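Local coordinates for protein GCN5-related N-acetyltransferase (Brucella melitensis biovar Abortus 2308, PDB 3TCV) that probably transfers an acetyl group from acetyl-CoA to an amino group, perhaps of a protein N-terminus, its natural acceptor being uncertain, at residues M118-D121 against V126-I129; Q153-V158 against R162-E167; R45-P48 against K53-D56. All coordinates share one frame; numbering follows the deposited sequence.

Contact 1 (M118-D121 against V126-I129); sequences MRID and VIEI
Glu-128 and Met-118, two of the three residues most buried by this contact, face each other as an antiparallel hydrogen-bonded pair. Met-118 N reaches Glu-128 O at 2.9 Å, and the return bond from Glu-128 N to Met-118 O measures 3.0 Å. Their side chains run alongside and point the same way: Met-118 CG lies 3.8 Å from Glu-128 CD, and SD of the methionine is 3.5 Å from OE2 of the glutamate. The methionine gets there with CG between its backbone N and carbonyl carbon (chi1 61°), which lays the thioether along the glutamate. OE1, the other carboxylate oxygen, takes NH1 of Arg-119 at 2.9 Å in a salt bridge. It uses the anti lone pair, and sits 20° out of the guanidinium plane, with carboxylate and guanidinium planes turned 40° apart. OE1 also comes very close to a carboxylate oxygen of Glu-167. NH1 has a second anionic partner, Glu-165 on the next strand, so one nitrogen joins two carboxylates.

The segments form the end of the hairpin of strands 110-121 and 126-134 within the central GNAT sheet, and a beta bulge interrupts their pairing. The evidence is the register: Met-118 pairs with Glu-128 and Asp-121 with Val-126, which sets Arg-119 and Ile-120 opposite the single Ile-127. Arg-119, with a left-handed backbone, turns the corner, and its N and that of Ile-120 are held by the carboxylate of Asp-97. Met-118 and Asp-121 consequently share a sheet face with Val-126 and Glu-128. Val-126, the third large contributor, gives its O to Asp-121 N at 2.8 Å and its N to Asp-121 O at 3.0 Å. On the other face, Ile-120 CG1 packs against Ile-127 CD1 at 3.9 Å.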
loop_
_atom_site.group_PDB
_atom_site.type_symbol
_atom_site.label_atom_id
_atom_site.label_comp_id
_atom_site.label_asym_id
_atom_site.label_seq_id
_atom_site.Cartn_x
_atom_site.Cartn_y
_atom_site.Cartn_z
ATOM N N MET B 118 -1.880 9.292 -8.301
ATOM C CA MET B 118 -2.643 8.930 -7.109
ATOM C C MET B 118 -1.771 8.294 -6.051
ATOM O O MET B 118 -0.624 7.984 -6.298
ATOM C CB MET B 118 -3.795 7.983 -7.482
ATOM C CG MET B 118 -3.371 6.662 -8.104
ATOM S SD MET B 118 -4.805 5.754 -8.751
ATOM C CE MET B 118 -5.355 5.020 -7.213
ATOM N N ARG B 119 -2.350 8.074 -4.880
ATOM C CA ARG B 119 -1.619 7.583 -3.719
ATOM C C ARG B 119 -0.329 8.376 -3.572
ATOM O O ARG B 119 0.776 7.832 -3.455
ATOM C CB ARG B 119 -1.421 6.075 -3.817
ATOM C CG ARG B 119 -2.786 5.355 -3.806
ATOM C CD ARG B 119 -2.708 3.846 -3.912
ATOM N NE ARG B 119 -1.771 3.368 -2.937
ATOM C CZ ARG B 119 -0.484 3.114 -3.180
ATOM N NH1 ARG B 119 0.006 3.224 -4.408
ATOM N NH2 ARG B 119 0.310 2.738 -2.176
ATOM N N ILE B 120 -0.525 9.693 -3.554
ATOM C CA ILE B 120 0.542 10.667 -3.586
ATOM C C ILE B 120 1.209 10.737 -2.193
ATOM O O ILE B 120 0.525 10.924 -1.169
ATOM C CB ILE B 120 -0.006 12.050 -4.034
ATOM C CG1 ILE B 120 -0.701 11.962 -5.413
ATOM C CG2 ILE B 120 1.125 13.074 -4.085
ATOM C CD1 ILE B 120 -1.638 13.131 -5.726
ATOM N N ASP B 121 2.530 10.519 -2.151
ATOM C CA ASP B 121 3.301 10.541 -0.904
ATOM C C ASP B 121 4.509 11.438 -1.098
ATOM O O ASP B 121 5.606 10.957 -1.361
ATOM C CB ASP B 121 3.760 9.148 -0.511
ATOM C CG ASP B 121 4.540 9.135 0.808
ATOM O OD1 ASP B 121 4.738 10.219 1.403
ATOM O OD2 ASP B 121 4.956 8.045 1.243
ATOM N N VAL B 126 6.906 9.110 -3.286
ATOM C CA VAL B 126 6.313 7.910 -3.914
ATOM C C VAL B 126 4.974 8.295 -4.527
ATOM O O VAL B 126 4.211 9.069 -3.930
ATOM C CB VAL B 126 6.122 6.765 -2.881
ATOM C CG1 VAL B 126 5.528 5.516 -3.548
ATOM C CG2 VAL B 126 7.446 6.426 -2.204
ATOM N N ILE B 127 4.675 7.784 -5.723
ATOM C CA ILE B 127 3.433 8.127 -6.378
ATOM C C ILE B 127 3.056 7.021 -7.350
ATOM O O ILE B 127 3.915 6.222 -7.719
ATOM C CB ILE B 127 3.594 9.475 -7.104
ATOM C CG1 ILE B 127 2.251 10.063 -7.481
ATOM C CG2 ILE B 127 4.530 9.344 -8.306
ATOM C CD1 ILE B 127 2.370 11.552 -7.794
ATOM N N GLU B 128 1.777 6.960 -7.698
ATOM C CA GLU B 128 1.241 5.925 -8.613
ATOM C C GLU B 128 0.584 6.553 -9.838
ATOM O O GLU B 128 -0.072 7.601 -9.743
ATOM C CB GLU B 128 0.252 5.008 -7.864
ATOM C CG GLU B 128 -0.541 4.034 -8.746
ATOM C CD GLU B 128 -1.659 3.269 -8.037
ATOM O OE1 GLU B 128 -1.568 2.997 -6.831
ATOM O OE2 GLU B 128 -2.645 2.949 -8.720
ATOM N N ILE B 129 0.784 5.916 -10.993
ATOM C CA ILE B 129 -0.064 6.175 -12.162
ATOM C C ILE B 129 -1.186 5.145 -12.124
ATOM O O ILE B 129 -0.926 3.972 -12.183
ATOM C CB ILE B 129 0.686 6.132 -13.527
ATOM C CG1 ILE B 129 -0.338 6.348 -14.646
ATOM C CG2 ILE B 129 1.511 4.836 -13.718
ATOM C CD1 ILE B 129 0.241 6.580 -16.029
#

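Contact 2 (Q153-V158 against R162-E167); sequences QYVFDV and RRYEWE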
loop_
_atom_site.group_PDB
_atom_site.type_symbol
_atom_site.label_atom_id
_atom_site.label_comp_id
_atom_site.label_asym_id
_atom_site.label_seq_id
_atom_site.Cartn_x
_atom_site.Cartn_y
_atom_site.Cartn_z
ATOM N N GLN B 153 7.908 11.173 -16.800
ATOM C CA GLN B 153 8.877 12.255 -16.954
ATOM C C GLN B 153 8.675 13.360 -15.915
ATOM O O GLN B 153 9.636 13.872 -15.335
ATOM C CB GLN B 153 8.735 12.854 -18.340
ATOM C CG GLN B 153 9.810 13.868 -18.657
ATOM C CD GLN B 153 9.821 14.227 -20.115
ATOM O OE1 GLN B 153 10.836 14.037 -20.805
ATOM N NE2 GLN B 153 8.696 14.717 -20.606
ATOM N N TYR B 154 7.415 13.725 -15.700
ATOM C CA TYR B 154 7.058 14.782 -14.751
ATOM C C TYR B 154 7.438 14.384 -13.330
ATOM O O TYR B 154 8.051 15.169 -12.594
ATOM C CB TYR B 154 5.573 15.048 -14.857
ATOM C CG TYR B 154 5.023 16.035 -13.861
ATOM C CD1 TYR B 154 5.501 17.348 -13.795
ATOM C CD2 TYR B 154 3.980 15.664 -13.003
ATOM C CE1 TYR B 154 4.955 18.262 -12.885
ATOM C CE2 TYR B 154 3.441 16.559 -12.099
ATOM C CZ TYR B 154 3.925 17.851 -12.042
ATOM O OH TYR B 154 3.348 18.699 -11.120
ATOM N N VAL B 155 7.099 13.145 -12.997
ATOM C CA VAL B 155 7.339 12.573 -11.683
ATOM C C VAL B 155 8.839 12.557 -11.347
ATOM O O VAL B 155 9.224 12.919 -10.232
ATOM C CB VAL B 155 6.658 11.181 -11.599
ATOM C CG1 VAL B 155 7.249 10.305 -10.516
ATOM C CG2 VAL B 155 5.130 11.373 -11.457
ATOM N N PHE B 156 9.685 12.198 -12.314
ATOM C CA PHE B 156 11.111 12.060 -12.052
ATOM C C PHE B 156 11.904 13.328 -12.346
ATOM O O PHE B 156 12.609 13.795 -11.482
ATOM C CB PHE B 156 11.693 10.880 -12.825
ATOM C CG PHE B 156 11.277 9.539 -12.273
ATOM C CD1 PHE B 156 11.562 9.198 -10.957
ATOM C CD2 PHE B 156 10.629 8.625 -13.053
ATOM C CE1 PHE B 156 11.191 7.957 -10.431
ATOM C CE2 PHE B 156 10.238 7.397 -12.540
ATOM C CZ PHE B 156 10.528 7.060 -11.236
ATOM N N ASP B 157 11.773 13.876 -13.546
ATOM C CA ASP B 157 12.543 15.070 -13.900
ATOM C C ASP B 157 12.052 16.352 -13.252
ATOM O O ASP B 157 12.861 17.273 -13.055
ATOM C CB ASP B 157 12.569 15.289 -15.419
ATOM C CG ASP B 157 13.422 14.283 -16.149
ATOM O OD1 ASP B 157 14.270 13.599 -15.537
ATOM O OD2 ASP B 157 13.236 14.186 -17.375
ATOM N N VAL B 158 10.760 16.471 -12.973
ATOM C CA VAL B 158 10.249 17.722 -12.381
ATOM C C VAL B 158 10.038 17.582 -10.873
ATOM O O VAL B 158 10.580 18.360 -10.107
ATOM C CB VAL B 158 8.978 18.233 -13.084
ATOM C CG1 VAL B 158 8.439 19.488 -12.401
ATOM C CG2 VAL B 158 9.287 18.517 -14.547
ATOM N N ARG B 162 11.148 9.271 -6.005
ATOM C CA ARG B 162 12.078 8.151 -5.866
ATOM C C ARG B 162 11.497 6.844 -6.414
ATOM O O ARG B 162 12.225 5.912 -6.685
ATOM C CB ARG B 162 12.362 7.857 -4.376
ATOM C CG ARG B 162 12.912 8.972 -3.541
ATOM C CD ARG B 162 13.345 8.435 -2.188
ATOM N NE ARG B 162 14.517 7.570 -2.317
ATOM C CZ ARG B 162 14.705 6.412 -1.676
ATOM N NH1 ARG B 162 13.786 5.914 -0.842
ATOM N NH2 ARG B 162 15.804 5.724 -1.899
ATOM N N ARG B 163 10.169 6.757 -6.448
ATOM C CA ARG B 163 9.458 5.497 -6.705
ATOM C C ARG B 163 8.128 5.800 -7.380
ATOM O O ARG B 163 7.318 6.636 -6.885
ATOM C CB ARG B 163 9.238 4.764 -5.363
ATOM C CG ARG B 163 8.316 3.544 -5.388
ATOM C CD ARG B 163 8.042 2.972 -3.995
ATOM N NE ARG B 163 7.001 1.939 -4.085
ATOM C CZ ARG B 163 7.174 0.713 -4.569
ATOM N NH1 ARG B 163 8.369 0.264 -4.859
ATOM N NH2 ARG B 163 6.145 -0.114 -4.677
ATOM N N TYR B 164 7.900 5.139 -8.520
ATOM C CA TYR B 164 6.722 5.361 -9.374
ATOM C C TYR B 164 6.031 4.013 -9.563
ATOM O O TYR B 164 6.654 3.039 -9.999
ATOM C CB TYR B 164 7.216 5.934 -10.693
ATOM C CG TYR B 164 6.191 6.278 -11.742
ATOM C CD1 TYR B 164 5.135 7.132 -11.474
ATOM C CD2 TYR B 164 6.311 5.781 -13.031
ATOM C CE1 TYR B 164 4.240 7.467 -12.476
ATOM C CE2 TYR B 164 5.426 6.114 -14.039
ATOM C CZ TYR B 164 4.383 6.962 -13.748
ATOM O OH TYR B 164 3.492 7.307 -14.740
ATOM N N GLU B 165 4.778 3.928 -9.125
ATOM C CA GLU B 165 4.118 2.644 -8.988
ATOM C C GLU B 165 3.053 2.383 -10.033
ATOM O O GLU B 165 2.361 3.314 -10.493
ATOM C CB GLU B 165 3.437 2.540 -7.613
ATOM C CG GLU B 165 4.351 2.635 -6.412
ATOM C CD GLU B 165 3.623 2.793 -5.098
ATOM O OE1 GLU B 165 4.147 2.246 -4.121
ATOM O OE2 GLU B 165 2.564 3.494 -5.025
ATOM N N TRP B 166 2.867 1.095 -10.314
ATOM C CA TRP B 166 1.757 0.551 -11.104
ATOM C C TRP B 166 1.156 -0.596 -10.322
ATOM O O TRP B 166 1.870 -1.431 -9.798
ATOM C CB TRP B 166 2.294 0.047 -12.428
ATOM C CG TRP B 166 1.281 -0.487 -13.411
ATOM C CD1 TRP B 166 0.576 -1.683 -13.364
ATOM C CD2 TRP B 166 0.922 0.121 -14.699
ATOM N NE1 TRP B 166 -0.218 -1.825 -14.494
ATOM C CE2 TRP B 166 -0.060 -0.762 -15.315
ATOM C CE3 TRP B 166 1.255 1.312 -15.348
ATOM C CZ2 TRP B 166 -0.638 -0.466 -16.557
ATOM C CZ3 TRP B 166 0.664 1.588 -16.584
ATOM C CH2 TRP B 166 -0.253 0.719 -17.174
ATOM N N GLU B 167 -0.166 -0.617 -10.171
ATOM C CA GLU B 167 -0.843 -1.767 -9.553
ATOM C C GLU B 167 -2.070 -2.090 -10.386
ATOM O O GLU B 167 -2.728 -1.185 -10.961
ATOM C CB GLU B 167 -1.234 -1.513 -8.082
ATOM C CG GLU B 167 -1.873 -0.156 -7.813
ATOM C CD GLU B 167 -2.822 -0.101 -6.628
ATOM O OE1 GLU B 167 -2.990 1.029 -6.086
ATOM O OE2 GLU B 167 -3.433 -1.130 -6.253
#
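Glu-165 OE1 is gripped by two nitrogens of one arginine, Arg-163 NE at 2.9 Å and Arg-163 NH2 at 3.1 Å, which reach its anti side from opposite faces of the carboxylate. The pair belongs to the last strand of a beta-alpha-beta crossover, in which strand 126-134 leads into helix 142-158 and the helix returns to strand 163-169, parallel to the first and next to it. It sits on the sheet face turned from that helix, where Arg-163 NH1 also bonds the backbone O of Arg-191 of the second subunit.

Helix 153-158 and strand 163-167 run antiparallel, at 169° with 9.5 Å between their axes, and no hydrogen bond joins them. Packing depends instead on Tyr-164, whose side chain leaves the backbone toward the helix, whereas those of its neighbours Arg-162 and Arg-163 start away from it. CG stands opposite the backbone N (chi1 -179°), which lays the ring across Val-155: CG1 of that valine is 3.9 Å from Tyr-164 CD1, and its CG2 is 4.1 Å from Tyr-164 CE1. The phenol OH goes on to Gln-148, one of the residues of the same helix. Phe-156 meets the root of the same tyrosine: the two ring planes are 74° apart, and Phe-156 CZ lies 3.5 Å from Tyr-164 CB.

Contact 3 (R45-P48 against K53-D56); sequences RLEP and KHGD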
loop_
_atom_site.group_PDB
_atom_site.type_symbol
_atom_site.label_atom_id
_atom_site.label_comp_id
_atom_site.label_asym_id
_atom_site.label_seq_id
_atom_site.Cartn_x
_atom_site.Cartn_y
_atom_site.Cartn_z
ATOM N N ARG B 45 -2.086 14.982 -25.631
ATOM C CA ARG B 45 -2.074 16.083 -24.692
ATOM C C ARG B 45 -2.810 15.644 -23.421
ATOM O O ARG B 45 -3.851 14.989 -23.505
ATOM C CB ARG B 45 -2.758 17.299 -25.308
ATOM C CG ARG B 45 -2.731 18.531 -24.431
ATOM C CD ARG B 45 -3.041 19.783 -25.242
ATOM N NE ARG B 45 -4.457 19.895 -25.552
ATOM C CZ ARG B 45 -5.024 19.661 -26.743
ATOM N NH1 ARG B 45 -4.300 19.299 -27.806
ATOM N NH2 ARG B 45 -6.349 19.817 -26.881
ATOM N N LEU B 46 -2.258 16.002 -22.260
ATOM C CA LEU B 46 -2.889 15.738 -20.975
ATOM C C LEU B 46 -3.354 17.061 -20.408
ATOM O O LEU B 46 -2.556 17.975 -20.266
ATOM C CB LEU B 46 -1.908 15.067 -19.995
ATOM C CG LEU B 46 -1.176 13.813 -20.483
ATOM C CD1 LEU B 46 -0.282 13.186 -19.408
ATOM C CD2 LEU B 46 -2.210 12.819 -21.000
ATOM N N GLU B 47 -4.649 17.161 -20.096
ATOM C CA GLU B 47 -5.233 18.331 -19.453
ATOM C C GLU B 47 -5.876 17.951 -18.116
ATOM O O GLU B 47 -6.545 16.910 -18.013
ATOM C CB GLU B 47 -6.285 18.946 -20.378
ATOM C CG GLU B 47 -5.675 19.565 -21.627
ATOM C CD GLU B 47 -6.700 20.160 -22.565
ATOM O OE1 GLU B 47 -7.901 20.167 -22.242
ATOM O OE2 GLU B 47 -6.297 20.612 -23.647
ATOM N N PRO B 48 -5.694 18.794 -17.085
ATOM C CA PRO B 48 -6.368 18.529 -15.821
ATOM C C PRO B 48 -7.861 18.310 -16.056
ATOM O O PRO B 48 -8.490 19.100 -16.770
ATOM C CB PRO B 48 -6.110 19.810 -15.020
ATOM C CG PRO B 48 -4.792 20.267 -15.539
ATOM C CD PRO B 48 -4.865 20.007 -17.011
ATOM N N LYS B 53 -15.273 21.137 -19.878
ATOM C CA LYS B 53 -14.431 21.003 -21.059
ATOM C C LYS B 53 -14.400 19.578 -21.628
ATOM O O LYS B 53 -14.457 19.388 -22.841
ATOM C CB LYS B 53 -13.015 21.475 -20.765
ATOM C CG LYS B 53 -12.173 21.624 -22.021
ATOM C CD LYS B 53 -10.871 22.358 -21.755
ATOM C CE LYS B 53 -10.031 22.464 -23.023
ATOM N NZ LYS B 53 -8.841 23.322 -22.778
ATOM N N HIS B 54 -14.302 18.583 -20.751
ATOM C CA HIS B 54 -14.033 17.205 -21.180
ATOM C C HIS B 54 -15.194 16.260 -21.082
ATOM O O HIS B 54 -15.124 15.161 -21.632
ATOM C CB HIS B 54 -12.865 16.628 -20.364
ATOM C CG HIS B 54 -11.628 17.461 -20.407
ATOM N ND1 HIS B 54 -11.019 17.917 -19.293
ATOM C CD2 HIS B 54 -10.874 17.924 -21.481
ATOM C CE1 HIS B 54 -9.930 18.626 -19.635
ATOM N NE2 HIS B 54 -9.835 18.631 -20.971
ATOM N N GLY B 55 -16.273 16.663 -20.420
ATOM C CA GLY B 55 -17.363 15.748 -20.092
ATOM C C GLY B 55 -17.996 15.036 -21.263
ATOM O O GLY B 55 -18.166 13.815 -21.241
ATOM N N ASP B 56 -18.378 15.794 -22.292
ATOM C CA ASP B 56 -19.059 15.192 -23.431
ATOM C C ASP B 56 -18.188 14.200 -24.186
ATOM O O ASP B 56 -18.630 13.081 -24.481
ATOM C CB ASP B 56 -19.598 16.265 -24.373
ATOM C CG ASP B 56 -20.707 17.105 -23.727
ATOM O OD1 ASP B 56 -21.210 16.746 -22.626
ATOM O OD2 ASP B 56 -21.074 18.134 -24.319
#
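The connection from strand 44-48 into helix 51-61 is spanned by a histidine-carboxylate hydrogen bond set in a small salt-bridge network, with Glu-47 on the strand as its centre. His-54 NE2 donates to Glu-47 OE1 over 2.8 Å, and the N-H···O angle of 168° shows a nearly straight bond. Glu-47 CG stands opposite the carbonyl carbon (chi1 -68°), which carries the carboxylate to the imidazole edge. The oxygen lies in the plane of the imidazole, while the carboxylate is rotated 49° from the ring and is met on its anti side. The same oxygen forms a salt bridge with Lys-53 NZ at 3.3 Å. The lysine chain is extended and crosses the glutamate at about a right angle, which brings its CE to 3.2 Å from Glu-47 OE1. Nearer the backbone, Lys-53 CB lies over the centre of the His-54 ring.

The other carboxylate oxygen is taken by a neighbour on the strand: Arg-45 NE bonds Glu-47 OE2 at 2.7 Å, in the guanidinium plane, and Arg-45 NH2 adds a weak bond of 3.3 Å to that oxygen. Pro-48 O also lies at the edge of the imidazole, 3.2 Å from His-54 CE1.

Three side chains therefore share the two oxygens of one buried carboxylate, and the two cationic ones would be expected to keep Glu-47 ionised. As for His-54, NE2 is the donor to Glu-47 and ND1 is hydrogen-bonded to the backbone N of Asn-50, an arrangement consistent with a neutral ring that carries its proton on NE2.

In the fold
Along the chain the contacts follow in series, contact 3 first, then contact 1, then contact 2, and all involve the same mixed sheet. Contacts 1 and 2 have centres 8 Å apart and touch directly: strands 126-134 and 163-169 are parallel neighbours, and Ile-129 CB of contact 1 packs 3.3 Å from Tyr-164 OH of contact 2. Contact 3 stands apart, its centre about 21 Å from that of contact 1 and about 22 Å from that of contact 2. Strand 99-105 separates its strand, 44-48, from 110-121. The hairpin and the crossover thus build one continuous region of the GNAT fold, while contact 3 attaches helix 51-61 farther along the sheet.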